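Local coordinates for protein 4-oxalocrotonate tautomerase family enzyme (Burkholderia sp. RPE67, PDB 6VVM) that belongs to the tautomerase superfamily and assembles as a trimer of chains that each join two beta-alpha-beta units in one polypeptide, at residues A[4-9]-A[41-46]; A[65-70]-A[102-107]; A[13-18]-A[89-94]; A[24-29]-A[82-87]. One frame throughout, in Å; residues are numbered along the deposited sequence.

Contact 1 of 4, residues A[4-9]-A[41-46]; sequences EVYLPQ and LLTELP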
loop_
_atom_site.group_PDB
_atom_site.type_symbol
_atom_site.label_atom_id
_atom_site.label_comp_id
_atom_site.label_asym_id
_atom_site.label_seq_id
_atom_site.Cartn_x
_atom_site.Cartn_y
_atom_site.Cartn_z
ATOM N N GLU A 4 -0.350 3.284 -7.582
ATOM C CA GLU A 4 0.996 3.105 -7.056
ATOM C C GLU A 4 1.668 2.053 -7.920
ATOM O O GLU A 4 1.141 0.947 -8.074
ATOM C CB GLU A 4 1.000 2.704 -5.569
ATOM C CG GLU A 4 2.405 2.279 -5.104
ATOM C CD GLU A 4 2.596 2.142 -3.600
ATOM O OE1 GLU A 4 1.608 1.937 -2.856
ATOM O OE2 GLU A 4 3.769 2.243 -3.169
ATOM N N VAL A 5 2.800 2.411 -8.521
ATOM C CA VAL A 5 3.555 1.498 -9.360
ATOM C C VAL A 5 4.837 1.105 -8.641
ATOM O O VAL A 5 5.677 1.959 -8.326
ATOM C CB VAL A 5 3.863 2.104 -10.735
ATOM C CG1 VAL A 5 4.502 1.056 -11.617
ATOM C CG2 VAL A 5 2.586 2.640 -11.359
ATOM N N TYR A 6 4.990 -0.187 -8.397
ATOM C CA TYR A 6 6.257 -0.760 -7.958
ATOM C C TYR A 6 7.118 -1.060 -9.182
ATOM O O TYR A 6 6.715 -1.836 -10.063
ATOM C CB TYR A 6 6.008 -2.022 -7.146
ATOM C CG TYR A 6 5.516 -1.733 -5.752
ATOM C CD1 TYR A 6 4.165 -1.535 -5.498
ATOM C CD2 TYR A 6 6.407 -1.643 -4.697
ATOM C CE1 TYR A 6 3.714 -1.273 -4.226
ATOM C CE2 TYR A 6 5.972 -1.387 -3.418
ATOM C CZ TYR A 6 4.630 -1.205 -3.183
ATOM O OH TYR A 6 4.216 -0.952 -1.898
ATOM N N LEU A 7 8.272 -0.413 -9.259
ATOM C CA LEU A 7 9.171 -0.557 -10.395
ATOM C C LEU A 7 10.609 -0.584 -9.900
ATOM O O LEU A 7 10.896 -0.169 -8.772
ATOM C CB LEU A 7 8.955 0.564 -11.429
ATOM C CG LEU A 7 9.431 2.001 -11.185
ATOM C CD1 LEU A 7 9.097 2.865 -12.409
ATOM C CD2 LEU A 7 8.806 2.609 -9.926
ATOM N N PRO A 8 11.528 -1.120 -10.693
ATOM C CA PRO A 8 12.929 -1.147 -10.277
ATOM C C PRO A 8 13.587 0.209 -10.480
ATOM O O PRO A 8 13.089 1.067 -11.207
ATOM C CB PRO A 8 13.562 -2.197 -11.198
ATOM C CG PRO A 8 12.423 -2.809 -11.980
ATOM C CD PRO A 8 11.328 -1.795 -11.989
ATOM N N GLN A 9 14.730 0.377 -9.822
ATOM C CA GLN A 9 15.585 1.542 -10.030
ATOM C C GLN A 9 16.153 1.547 -11.444
ATOM O O GLN A 9 16.145 0.536 -12.153
ATOM C CB GLN A 9 16.751 1.553 -9.032
ATOM C CG GLN A 9 16.372 1.812 -7.590
ATOM C CD GLN A 9 17.534 1.602 -6.629
ATOM O OE1 GLN A 9 18.460 0.824 -6.895
ATOM N NE2 GLN A 9 17.490 2.293 -5.504
ATOM N N LEU A 41 1.808 7.498 -7.593
ATOM C CA LEU A 41 3.086 7.420 -6.905
ATOM C C LEU A 41 3.859 6.249 -7.472
ATOM O O LEU A 41 3.322 5.141 -7.579
ATOM C CB LEU A 41 2.937 7.275 -5.378
ATOM C CG LEU A 41 2.076 6.171 -4.758
ATOM C CD1 LEU A 41 2.635 5.765 -3.356
ATOM C CD2 LEU A 41 0.633 6.623 -4.633
ATOM N N LEU A 42 5.094 6.509 -7.877
ATOM C CA LEU A 42 6.017 5.473 -8.314
ATOM C C LEU A 42 6.887 5.100 -7.122
ATOM O O LEU A 42 7.463 5.981 -6.479
ATOM C CB LEU A 42 6.888 5.950 -9.476
ATOM C CG LEU A 42 6.086 6.531 -10.644
ATOM C CD1 LEU A 42 7.025 7.078 -11.708
ATOM C CD2 LEU A 42 5.148 5.467 -11.198
ATOM N N THR A 43 6.951 3.809 -6.815
ATOM C CA THR A 43 7.741 3.307 -5.688
ATOM C C THR A 43 8.898 2.495 -6.264
ATOM O O THR A 43 8.736 1.324 -6.625
ATOM C CB THR A 43 6.868 2.494 -4.736
ATOM O OG1 THR A 43 5.880 3.357 -4.154
ATOM C CG2 THR A 43 7.721 1.884 -3.595
ATOM N N GLU A 44 10.051 3.148 -6.399
ATOM C CA GLU A 44 11.249 2.510 -6.923
ATOM C C GLU A 44 11.869 1.615 -5.856
ATOM O O GLU A 44 12.012 2.029 -4.707
ATOM C CB GLU A 44 12.280 3.563 -7.327
ATOM C CG GLU A 44 12.156 4.121 -8.708
ATOM C CD GLU A 44 13.353 4.989 -9.069
ATOM O OE1 GLU A 44 14.223 5.217 -8.192
ATOM O OE2 GLU A 44 13.423 5.433 -10.225
ATOM N N LEU A 45 12.255 0.397 -6.242
ATOM C CA LEU A 45 12.874 -0.521 -5.293
ATOM C C LEU A 45 14.213 -1.036 -5.805
ATOM O O LEU A 45 14.349 -1.378 -6.987
ATOM C CB LEU A 45 11.958 -1.723 -5.005
ATOM C CG LEU A 45 10.600 -1.414 -4.383
ATOM C CD1 LEU A 45 9.887 -2.712 -4.000
ATOM C CD2 LEU A 45 10.761 -0.508 -3.169
ATOM N N PRO A 46 15.214 -1.123 -4.935
ATOM C CA PRO A 46 16.448 -1.825 -5.302
ATOM C C PRO A 46 16.184 -3.312 -5.511
ATOM O O PRO A 46 15.233 -3.885 -4.976
ATOM C CB PRO A 46 17.371 -1.579 -4.104
ATOM C CG PRO A 46 16.431 -1.326 -2.942
ATOM C CD PRO A 46 15.231 -0.626 -3.544
HETATM O O HOH W 1 13.199 3.521 -11.980
HETATM O O HOH W 2 15.775 4.731 -6.240
#
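Val-5 and Leu-42 lie side by side on one sheet face, with Val-5 CB 3.6 Å from Leu-42 CD2. Leu-7 extends this apolar patch through CD2, which packs on Leu-42 CB and Glu-44 CG. Helix 13-31 covers this face. On the other face Thr-43 CB sits over the rim of the Tyr-6 ring, and Thr-43 CG2 comes 3.7 Å from Tyr-6 CE2. Leu-45 CD1 meets the same ring at its edge, near the ring plane. Leu-41 CD1 packs on the carboxylate carbon of Glu-4. Thr-43 N donates to Val-5 O at 2.7 Å, one of the backbone bonds that alternate between the strands. Glu-4 is extended, with CG anti to the backbone N (chi1 170°). Thr-43 OG1 donates a hydrogen bond of 2.6 Å to Glu-4 OE2, on the anti side of the carboxylate. Lys-104 of the second subunit forms a salt bridge to OE2 as well, so this buried carboxylate oxygen has two partners. At the outer end, one water links Pro-8 O to Glu-44 OE2, and another links Gln-9 NE2 to Glu-44 OE1. Glu-44 also forms a salt bridge with Lys-16. The strands form the parallel pair of a beta-alpha-beta unit, as in the tautomerase fold.

Contact 2 of 4, residues A[65-70]-A[102-107]; sequences IAILIA and MIKDIP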
loop_
_atom_site.group_PDB
_atom_site.type_symbol
_atom_site.label_atom_id
_atom_site.label_comp_id
_atom_site.label_asym_id
_atom_site.label_seq_id
_atom_site.Cartn_x
_atom_site.Cartn_y
_atom_site.Cartn_z
ATOM N N ILE A 65 -0.910 -0.996 -8.178
ATOM C CA ILE A 65 -2.072 -0.970 -7.306
ATOM C C ILE A 65 -2.899 0.250 -7.671
ATOM O O ILE A 65 -2.375 1.373 -7.714
ATOM C CB ILE A 65 -1.660 -0.941 -5.826
ATOM C CG1 ILE A 65 -0.818 -2.174 -5.494
ATOM C CG2 ILE A 65 -2.882 -0.834 -4.923
ATOM C CD1 ILE A 65 -0.081 -2.075 -4.166
ATOM N N ALA A 66 -4.177 0.029 -7.954
ATOM C CA ALA A 66 -5.103 1.087 -8.343
ATOM C C ALA A 66 -6.222 1.141 -7.321
ATOM O O ALA A 66 -6.949 0.158 -7.144
ATOM C CB ALA A 66 -5.675 0.844 -9.742
ATOM N N ILE A 67 -6.363 2.286 -6.662
ATOM C CA ILE A 67 -7.360 2.490 -5.624
ATOM C C ILE A 67 -8.472 3.371 -6.173
ATOM O O ILE A 67 -8.230 4.524 -6.554
ATOM C CB ILE A 67 -6.734 3.110 -4.372
ATOM C CG1 ILE A 67 -5.602 2.196 -3.885
ATOM C CG2 ILE A 67 -7.805 3.320 -3.311
ATOM C CD1 ILE A 67 -4.960 2.617 -2.582
ATOM N N LEU A 68 -9.690 2.830 -6.188
ATOM C CA LEU A 68 -10.865 3.469 -6.781
ATOM C C LEU A 68 -11.982 3.563 -5.757
ATOM O O LEU A 68 -12.122 2.684 -4.905
ATOM C CB LEU A 68 -11.391 2.663 -7.971
ATOM C CG LEU A 68 -10.407 2.207 -9.045
ATOM C CD1 LEU A 68 -11.116 1.285 -10.029
ATOM C CD2 LEU A 68 -9.850 3.417 -9.757
ATOM N N ILE A 69 -12.816 4.605 -5.861
ATOM C CA ILE A 69 -14.043 4.587 -5.079
ATOM C C ILE A 69 -14.947 3.510 -5.657
ATOM O O ILE A 69 -15.038 3.350 -6.880
ATOM C CB ILE A 69 -14.732 5.964 -5.054
ATOM C CG1 ILE A 69 -13.841 6.984 -4.341
ATOM C CG2 ILE A 69 -16.051 5.872 -4.287
ATOM C CD1 ILE A 69 -14.457 8.379 -4.201
ATOM N N ALA A 70 -15.590 2.739 -4.781
ATOM C CA ALA A 70 -16.423 1.633 -5.235
ATOM C C ALA A 70 -17.484 2.107 -6.231
ATOM O O ALA A 70 -17.891 3.275 -6.242
ATOM C CB ALA A 70 -17.086 0.936 -4.043
ATOM N N MET A 102 -3.586 -4.768 -9.302
ATOM C CA MET A 102 -4.481 -5.071 -8.195
ATOM C C MET A 102 -5.337 -3.850 -7.900
ATOM O O MET A 102 -4.813 -2.751 -7.681
ATOM C CB MET A 102 -3.687 -5.498 -6.950
ATOM C CG MET A 102 -3.127 -6.893 -7.055
ATOM S SD MET A 102 -1.456 -7.043 -6.397
ATOM C CE MET A 102 -1.517 -6.185 -4.825
ATOM N N ILE A 103 -6.653 -4.030 -7.927
ATOM C CA ILE A 103 -7.602 -2.931 -7.777
ATOM C C ILE A 103 -8.243 -3.016 -6.405
ATOM O O ILE A 103 -8.842 -4.041 -6.059
ATOM C CB ILE A 103 -8.686 -2.954 -8.869
ATOM C CG1 ILE A 103 -8.051 -2.797 -10.259
ATOM C CG2 ILE A 103 -9.721 -1.855 -8.600
ATOM C CD1 ILE A 103 -9.031 -2.942 -11.384
ATOM N N LYS A 104 -8.145 -1.932 -5.642
ATOM C CA LYS A 104 -8.823 -1.800 -4.359
ATOM C C LYS A 104 -10.046 -0.908 -4.536
ATOM O O LYS A 104 -9.924 0.235 -4.993
ATOM C CB LYS A 104 -7.895 -1.217 -3.297
ATOM C CG LYS A 104 -6.857 -2.197 -2.764
ATOM C CD LYS A 104 -5.797 -1.488 -1.944
ATOM C CE LYS A 104 -6.091 -1.557 -0.455
ATOM N NZ LYS A 104 -4.917 -2.115 0.290
ATOM N N ASP A 105 -11.216 -1.437 -4.189
ATOM C CA ASP A 105 -12.455 -0.673 -4.146
ATOM C C ASP A 105 -12.641 -0.094 -2.748
ATOM O O ASP A 105 -12.523 -0.824 -1.760
ATOM C CB ASP A 105 -13.641 -1.566 -4.493
ATOM C CG ASP A 105 -13.609 -2.033 -5.931
ATOM O OD1 ASP A 105 -13.521 -1.167 -6.814
ATOM O OD2 ASP A 105 -13.657 -3.257 -6.169
ATOM N N ILE A 106 -12.928 1.201 -2.665
ATOM C CA ILE A 106 -13.130 1.896 -1.393
ATOM C C ILE A 106 -14.592 2.334 -1.324
ATOM O O ILE A 106 -15.030 3.128 -2.165
ATOM C CB ILE A 106 -12.191 3.111 -1.247
ATOM C CG1 ILE A 106 -10.728 2.711 -1.459
ATOM C CG2 ILE A 106 -12.367 3.798 0.129
ATOM C CD1 ILE A 106 -10.157 1.747 -0.404
ATOM N N PRO A 107 -15.376 1.869 -0.342
ATOM C CA PRO A 107 -16.763 2.336 -0.225
ATOM C C PRO A 107 -16.799 3.838 0.020
ATOM O O PRO A 107 -15.880 4.406 0.613
ATOM C CB PRO A 107 -17.306 1.557 0.982
ATOM C CG PRO A 107 -16.375 0.368 1.134
ATOM C CD PRO A 107 -15.026 0.894 0.705
HETATM O O HOH W 3 -14.874 0.816 -8.190
#
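Ile-67 has CG2 anti to its backbone N, and Ile-106 has CG1 beside its own N (chi1 -54°). These two branches meet across the strands, with Ile-67 CG2 3.5 Å from Ile-106 CG1. The Ile-106 chain then bends at chi2 (-65°), and its CD1 also lies near Ile-67 CG2. Lys-104 runs beside Ile-67 on the same face, and its CB and CD pass Ile-67 CG1. Its NZ is hydrogen-bonded to Tyr-6 OH of the third subunit. Met-102 is bent beyond CG, and its CE reaches Ile-65 CG1 at 4.1 Å. The opposite face carries Ala-66, Leu-68, Ile-103 and Asp-105. There Leu-68 CD1 packs on Ile-103 CG2 at 3.7 Å, under helix 74-92. The backbones are joined by five hydrogen bonds. Leu-68 N to Lys-104 O is almost straight, at 2.9 Å and 177°. Ala-70 N to Ile-106 O is shorter, 2.7 Å, but the donor stands well above the carbonyl plane. Ala-70 CB also rests on Ile-106 O. At the solvent end a water donates to both Ile-69 O and Asp-105 OD1. Asp-105 OD2 forms a salt bridge with Lys-77 and is hydrogen-bonded to Asn-49 of the third subunit. The pair is typical of the parallel strands joined by a helix crossover in a beta-alpha-beta unit, here the second of the chain.

Contact 3 of 4, residues A[13-18]-A[89-94]; sequences DERKAS and ASVLDV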
loop_
_atom_site.group_PDB
_atom_site.type_symbol
_atom_site.label_atom_id
_atom_site.label_comp_id
_atom_site.label_asym_id
_atom_site.label_seq_id
_atom_site.Cartn_x
_atom_site.Cartn_y
_atom_site.Cartn_z
ATOM N N ASP A 13 14.304 9.987 -15.463
ATOM C CA ASP A 13 13.235 10.876 -15.039
ATOM C C ASP A 13 12.253 11.116 -16.175
ATOM O O ASP A 13 11.041 11.175 -15.949
ATOM C CB ASP A 13 13.823 12.184 -14.523
ATOM C CG ASP A 13 14.571 11.999 -13.203
ATOM O OD1 ASP A 13 14.244 11.054 -12.462
ATOM O OD2 ASP A 13 15.483 12.792 -12.913
ATOM N N GLU A 14 12.755 11.237 -17.411
ATOM C CA GLU A 14 11.844 11.434 -18.536
ATOM C C GLU A 14 10.959 10.209 -18.737
ATOM O O GLU A 14 9.775 10.337 -19.057
ATOM C CB GLU A 14 12.624 11.754 -19.820
ATOM C CG GLU A 14 11.711 12.005 -21.041
ATOM C CD GLU A 14 12.481 12.314 -22.320
ATOM O OE1 GLU A 14 13.719 12.403 -22.259
ATOM O OE2 GLU A 14 11.843 12.478 -23.386
ATOM N N ARG A 15 11.508 9.010 -18.552
ATOM C CA ARG A 15 10.680 7.819 -18.696
ATOM C C ARG A 15 9.629 7.740 -17.596
ATOM O O ARG A 15 8.491 7.327 -17.847
ATOM C CB ARG A 15 11.542 6.558 -18.700
ATOM C CG ARG A 15 10.731 5.309 -18.971
ATOM C CD ARG A 15 11.600 4.090 -19.097
ATOM N NE ARG A 15 12.004 3.834 -20.479
ATOM C CZ ARG A 15 12.879 2.891 -20.819
ATOM N NH1 ARG A 15 13.446 2.143 -19.878
ATOM N NH2 ARG A 15 13.201 2.705 -22.090
ATOM N N LYS A 16 9.998 8.101 -16.361
ATOM C CA LYS A 16 9.008 8.139 -15.291
ATOM C C LYS A 16 7.919 9.160 -15.598
ATOM O O LYS A 16 6.732 8.898 -15.379
ATOM C CB LYS A 16 9.686 8.449 -13.959
ATOM C CG LYS A 16 10.635 7.348 -13.511
ATOM C CD LYS A 16 11.079 7.549 -12.074
ATOM C CE LYS A 16 12.372 8.330 -11.970
ATOM N NZ LYS A 16 13.056 7.950 -10.669
ATOM N N ALA A 17 8.306 10.330 -16.110
ATOM C CA ALA A 17 7.313 11.305 -16.553
ATOM C C ALA A 17 6.434 10.747 -17.676
ATOM O O ALA A 17 5.223 10.992 -17.703
ATOM C CB ALA A 17 8.014 12.594 -17.000
ATOM N N SER A 18 7.014 9.974 -18.599
ATOM C CA SER A 18 6.194 9.389 -19.662
ATOM C C SER A 18 5.310 8.270 -19.119
ATOM O O SER A 18 4.205 8.042 -19.621
ATOM C CB SER A 18 7.085 8.882 -20.799
ATOM O OG SER A 18 6.345 8.088 -21.709
ATOM N N ALA A 89 3.872 -1.877 -19.620
ATOM C CA ALA A 89 4.810 -2.723 -20.350
ATOM C C ALA A 89 5.460 -1.963 -21.495
ATOM O O ALA A 89 6.655 -2.131 -21.755
ATOM C CB ALA A 89 4.100 -3.973 -20.872
ATOM N N SER A 90 4.697 -1.108 -22.183
ATOM C CA SER A 90 5.271 -0.410 -23.325
ATOM C C SER A 90 6.230 0.687 -22.873
ATOM O O SER A 90 7.321 0.824 -23.438
ATOM C CB SER A 90 4.157 0.143 -24.224
ATOM O OG SER A 90 3.830 1.467 -23.876
ATOM N N VAL A 91 5.874 1.440 -21.825
ATOM C CA VAL A 91 6.731 2.539 -21.382
ATOM C C VAL A 91 7.991 1.998 -20.712
ATOM O O VAL A 91 9.110 2.448 -20.993
ATOM C CB VAL A 91 5.961 3.487 -20.445
ATOM C CG1 VAL A 91 6.888 4.570 -19.908
ATOM C CG2 VAL A 91 4.768 4.124 -21.173
ATOM N N LEU A 92 7.830 1.032 -19.817
ATOM C CA LEU A 92 8.988 0.459 -19.148
ATOM C C LEU A 92 9.742 -0.530 -20.030
ATOM O O LEU A 92 10.807 -1.004 -19.625
ATOM C CB LEU A 92 8.568 -0.234 -17.853
ATOM C CG LEU A 92 7.943 0.634 -16.768
ATOM C CD1 LEU A 92 7.595 -0.227 -15.562
ATOM C CD2 LEU A 92 8.897 1.751 -16.393
ATOM N N ASP A 93 9.212 -0.850 -21.211
ATOM C CA ASP A 93 9.891 -1.706 -22.187
ATOM C C ASP A 93 10.110 -3.117 -21.652
ATOM O O ASP A 93 11.215 -3.662 -21.707
ATOM C CB ASP A 93 11.213 -1.088 -22.636
ATOM C CG ASP A 93 11.676 -1.640 -23.962
ATOM O OD1 ASP A 93 10.805 -2.074 -24.746
ATOM O OD2 ASP A 93 12.897 -1.658 -24.210
ATOM N N VAL A 94 9.042 -3.713 -21.118
ATOM C CA VAL A 94 9.072 -5.076 -20.605
ATOM C C VAL A 94 7.863 -5.822 -21.147
ATOM O O VAL A 94 6.936 -5.235 -21.704
ATOM C CB VAL A 94 9.075 -5.140 -19.062
ATOM C CG1 VAL A 94 10.362 -4.552 -18.495
ATOM C CG2 VAL A 94 7.850 -4.432 -18.508
#
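The side chains of Arg-15 and Val-91 pass one another, pointing opposite ways. Arg-15 CG is anti to the backbone N (chi1 -175°), and a turn at chi3 (-91°) sets NE near Val-91 O, at the end of helix 74-92. Its CG lies 4.0 Å from Val-91 CG1. The guanidinium turns one face to the carbonyls of Val-91 and Leu-92. Arg-15 NE is 3.2 Å from Val-91 O, but the angle is too poor for a hydrogen bond. Val-91 CG1 fits against the first two turns of helix 13-31. It is 3.8 Å from Arg-15 O and 4.0 Å from Ser-18 OG. Leu-92 points away at its base, though its CD2 approaches Arg-15 CD. Asp-93 has a positive phi (63°) and is the C-prime residue of a Schellman motif. Val-94 N donates to Ala-89 O, and a weak bond runs from Asp-93 N to Ser-90 O. Arg-15 NH1 is hydrogen-bonded to His-11 ND1, which helps fix the guanidinium. Arg-15 NH2 stays 4.9 Å from Asp-93 OD2, so no salt bridge forms. Apolar packing of Val-91 CG1 is joined by what is probably a diffuse electrostatic attraction between guanidinium and helix end, without a hydrogen bond.

Contact 4 of 4, residues A[24-29]-A[82-87]; sequences TRATVD and AHLSET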
loop_
_atom_site.group_PDB
_atom_site.type_symbol
_atom_site.label_atom_id
_atom_site.label_comp_id
_atom_site.label_asym_id
_atom_site.label_seq_id
_atom_site.Cartn_x
_atom_site.Cartn_y
_atom_site.Cartn_z
ATOM N N THR A 24 -2.026 7.932 -16.725
ATOM C CA THR A 24 -3.161 8.829 -16.551
ATOM C C THR A 24 -4.098 8.736 -17.750
ATOM O O THR A 24 -5.312 8.587 -17.590
ATOM C CB THR A 24 -2.660 10.261 -16.318
ATOM O OG1 THR A 24 -1.867 10.282 -15.118
ATOM C CG2 THR A 24 -3.831 11.245 -16.147
ATOM N N ARG A 25 -3.547 8.787 -18.967
ATOM C CA ARG A 25 -4.375 8.592 -20.155
ATOM C C ARG A 25 -5.042 7.228 -20.128
ATOM O O ARG A 25 -6.184 7.076 -20.575
ATOM C CB ARG A 25 -3.533 8.733 -21.420
ATOM C CG ARG A 25 -2.870 10.068 -21.579
ATOM C CD ARG A 25 -1.932 10.055 -22.798
ATOM N NE ARG A 25 -1.248 11.333 -22.907
ATOM C CZ ARG A 25 -1.740 12.385 -23.556
ATOM N NH1 ARG A 25 -2.909 12.301 -24.182
ATOM N NH2 ARG A 25 -1.050 13.513 -23.597
ATOM N N ALA A 26 -4.343 6.227 -19.596
ATOM C CA ALA A 26 -4.896 4.881 -19.543
ATOM C C ALA A 26 -6.102 4.836 -18.627
ATOM O O ALA A 26 -7.089 4.148 -18.923
ATOM C CB ALA A 26 -3.827 3.887 -19.061
ATOM N N THR A 27 -6.028 5.570 -17.508
ATOM C CA THR A 27 -7.093 5.557 -16.520
ATOM C C THR A 27 -8.291 6.354 -17.015
ATOM O O THR A 27 -9.431 5.898 -16.897
ATOM C CB THR A 27 -6.563 6.115 -15.193
ATOM O OG1 THR A 27 -5.456 5.311 -14.751
ATOM C CG2 THR A 27 -7.648 6.113 -14.115
ATOM N N VAL A 28 -8.040 7.518 -17.623
ATOM C CA VAL A 28 -9.121 8.314 -18.215
ATOM C C VAL A 28 -9.907 7.487 -19.228
ATOM O O VAL A 28 -11.142 7.460 -19.205
ATOM C CB VAL A 28 -8.565 9.596 -18.867
ATOM C CG1 VAL A 28 -9.695 10.337 -19.643
ATOM C CG2 VAL A 28 -7.960 10.504 -17.832
ATOM N N ASP A 29 -9.207 6.824 -20.150
ATOM C CA ASP A 29 -9.895 6.040 -21.170
ATOM C C ASP A 29 -10.622 4.840 -20.576
ATOM O O ASP A 29 -11.685 4.453 -21.077
ATOM C CB ASP A 29 -8.910 5.567 -22.240
ATOM C CG ASP A 29 -8.468 6.686 -23.176
ATOM O OD1 ASP A 29 -9.012 7.821 -23.095
ATOM O OD2 ASP A 29 -7.564 6.419 -23.995
ATOM N N ALA A 82 -6.376 -3.862 -18.499
ATOM C CA ALA A 82 -5.745 -3.996 -19.808
ATOM C C ALA A 82 -4.919 -2.759 -20.143
ATOM O O ALA A 82 -3.785 -2.870 -20.619
ATOM C CB ALA A 82 -6.811 -4.244 -20.875
ATOM N N HIS A 83 -5.463 -1.571 -19.871
ATOM C CA HIS A 83 -4.794 -0.328 -20.242
ATOM C C HIS A 83 -3.589 -0.045 -19.358
ATOM O O HIS A 83 -2.545 0.391 -19.852
ATOM C CB HIS A 83 -5.776 0.842 -20.167
ATOM C CG HIS A 83 -6.646 0.995 -21.381
ATOM N ND1 HIS A 83 -6.392 1.927 -22.366
ATOM C CD2 HIS A 83 -7.789 0.366 -21.745
ATOM C CE1 HIS A 83 -7.336 1.855 -23.291
ATOM N NE2 HIS A 83 -8.198 0.920 -22.934
ATOM N N LEU A 84 -3.716 -0.244 -18.044
ATOM C CA LEU A 84 -2.570 -0.006 -17.172
ATOM C C LEU A 84 -1.442 -0.968 -17.508
ATOM O O LEU A 84 -0.270 -0.570 -17.557
ATOM C CB LEU A 84 -2.978 -0.133 -15.697
ATOM C CG LEU A 84 -3.976 0.895 -15.114
ATOM C CD1 LEU A 84 -4.292 0.571 -13.630
ATOM C CD2 LEU A 84 -3.443 2.314 -15.243
ATOM N N SER A 85 -1.792 -2.226 -17.794
ATOM C CA SER A 85 -0.798 -3.258 -18.077
ATOM C C SER A 85 -0.059 -2.941 -19.372
ATOM O O SER A 85 1.175 -2.896 -19.393
ATOM C CB SER A 85 -1.470 -4.631 -18.177
ATOM O OG SER A 85 -2.080 -5.015 -16.956
ATOM N N GLU A 86 -0.808 -2.685 -20.459
ATOM C CA GLU A 86 -0.189 -2.375 -21.751
ATOM C C GLU A 86 0.656 -1.110 -21.674
ATOM O O GLU A 86 1.758 -1.067 -22.228
ATOM C CB GLU A 86 -1.259 -2.228 -22.835
ATOM C CG GLU A 86 -0.730 -1.598 -24.133
ATOM C CD GLU A 86 0.292 -2.488 -24.828
ATOM O OE1 GLU A 86 0.228 -3.723 -24.649
ATOM O OE2 GLU A 86 1.172 -1.960 -25.546
ATOM N N THR A 87 0.159 -0.078 -20.976
ATOM C CA THR A 87 0.918 1.164 -20.814
ATOM C C THR A 87 2.213 0.915 -20.051
ATOM O O THR A 87 3.292 1.367 -20.455
ATOM C CB THR A 87 0.083 2.213 -20.072
ATOM O OG1 THR A 87 -1.022 2.648 -20.886
ATOM C CG2 THR A 87 0.954 3.416 -19.728
#
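Ala-26 CB fits against His-83, Leu-84 and Thr-87 where the two helices of the paired beta-alpha-beta units pack antiparallel. The short helix segments run at 161° with their axes 8.7 Å apart. Ala-26 has only a methyl group to place between them, and its CA comes within 5.3 Å of His-83 CA. Its CB touches Thr-87 OG1 at 3.6 Å and His-83 CB at 3.8 Å. Leu-84 reaches across with CD2, which lies near Ala-26 CB and 3.6 Å from Thr-27 OG1. Leu-84 CG is anti to the carbonyl carbon (chi1 -66°). Asp-29 CB faces His-83 CE1 at 4.2 Å, on the more exposed side of the contact. The imidazole approaches Ala-26 O obliquely. No hydrogen bond joins the two segments, so shape and van der Waals contact hold this part of the interface.

The next shell sets these groups in place. Thr-27 OG1 is hydrogen-bonded to Leu-23 O one turn back in its helix, which satisfies the hydroxyl beside the Leu-84 methyl. Leu-84 also packs on Leu-3 and Ile-64 of the sheet below, and Leu-23 touches both Leu-84 and Thr-87. Thr-27 is further backed by Pro-1 and Leu-3. On the exposed side, Asp-29 OD2 stays 4.9 Å from His-83 ND1.

In the fold
Contacts 1 and 2 are the parallel strand pairs of the two beta-alpha-beta units. Their centres lie 19 Å apart, on opposite sides of the chain's centre. Strands 2-8 and 63-69 are antiparallel neighbours and join them into one four-stranded sheet, where Glu-4 N is 2.8 Å from Ile-65 O, probably a hydrogen bond. Contacts 3 and 4 join the two crossover helices over one face of that sheet, with centres 13 Å apart. Contact 3 meets contact 1 through the salt bridge of Lys-16 NZ to Glu-44 OE2, 2.6 Å long. Contact 4 meets contact 2 where Leu-84 CD1 packs on Ala-66 CB. Contacts 2 and 3 do not touch.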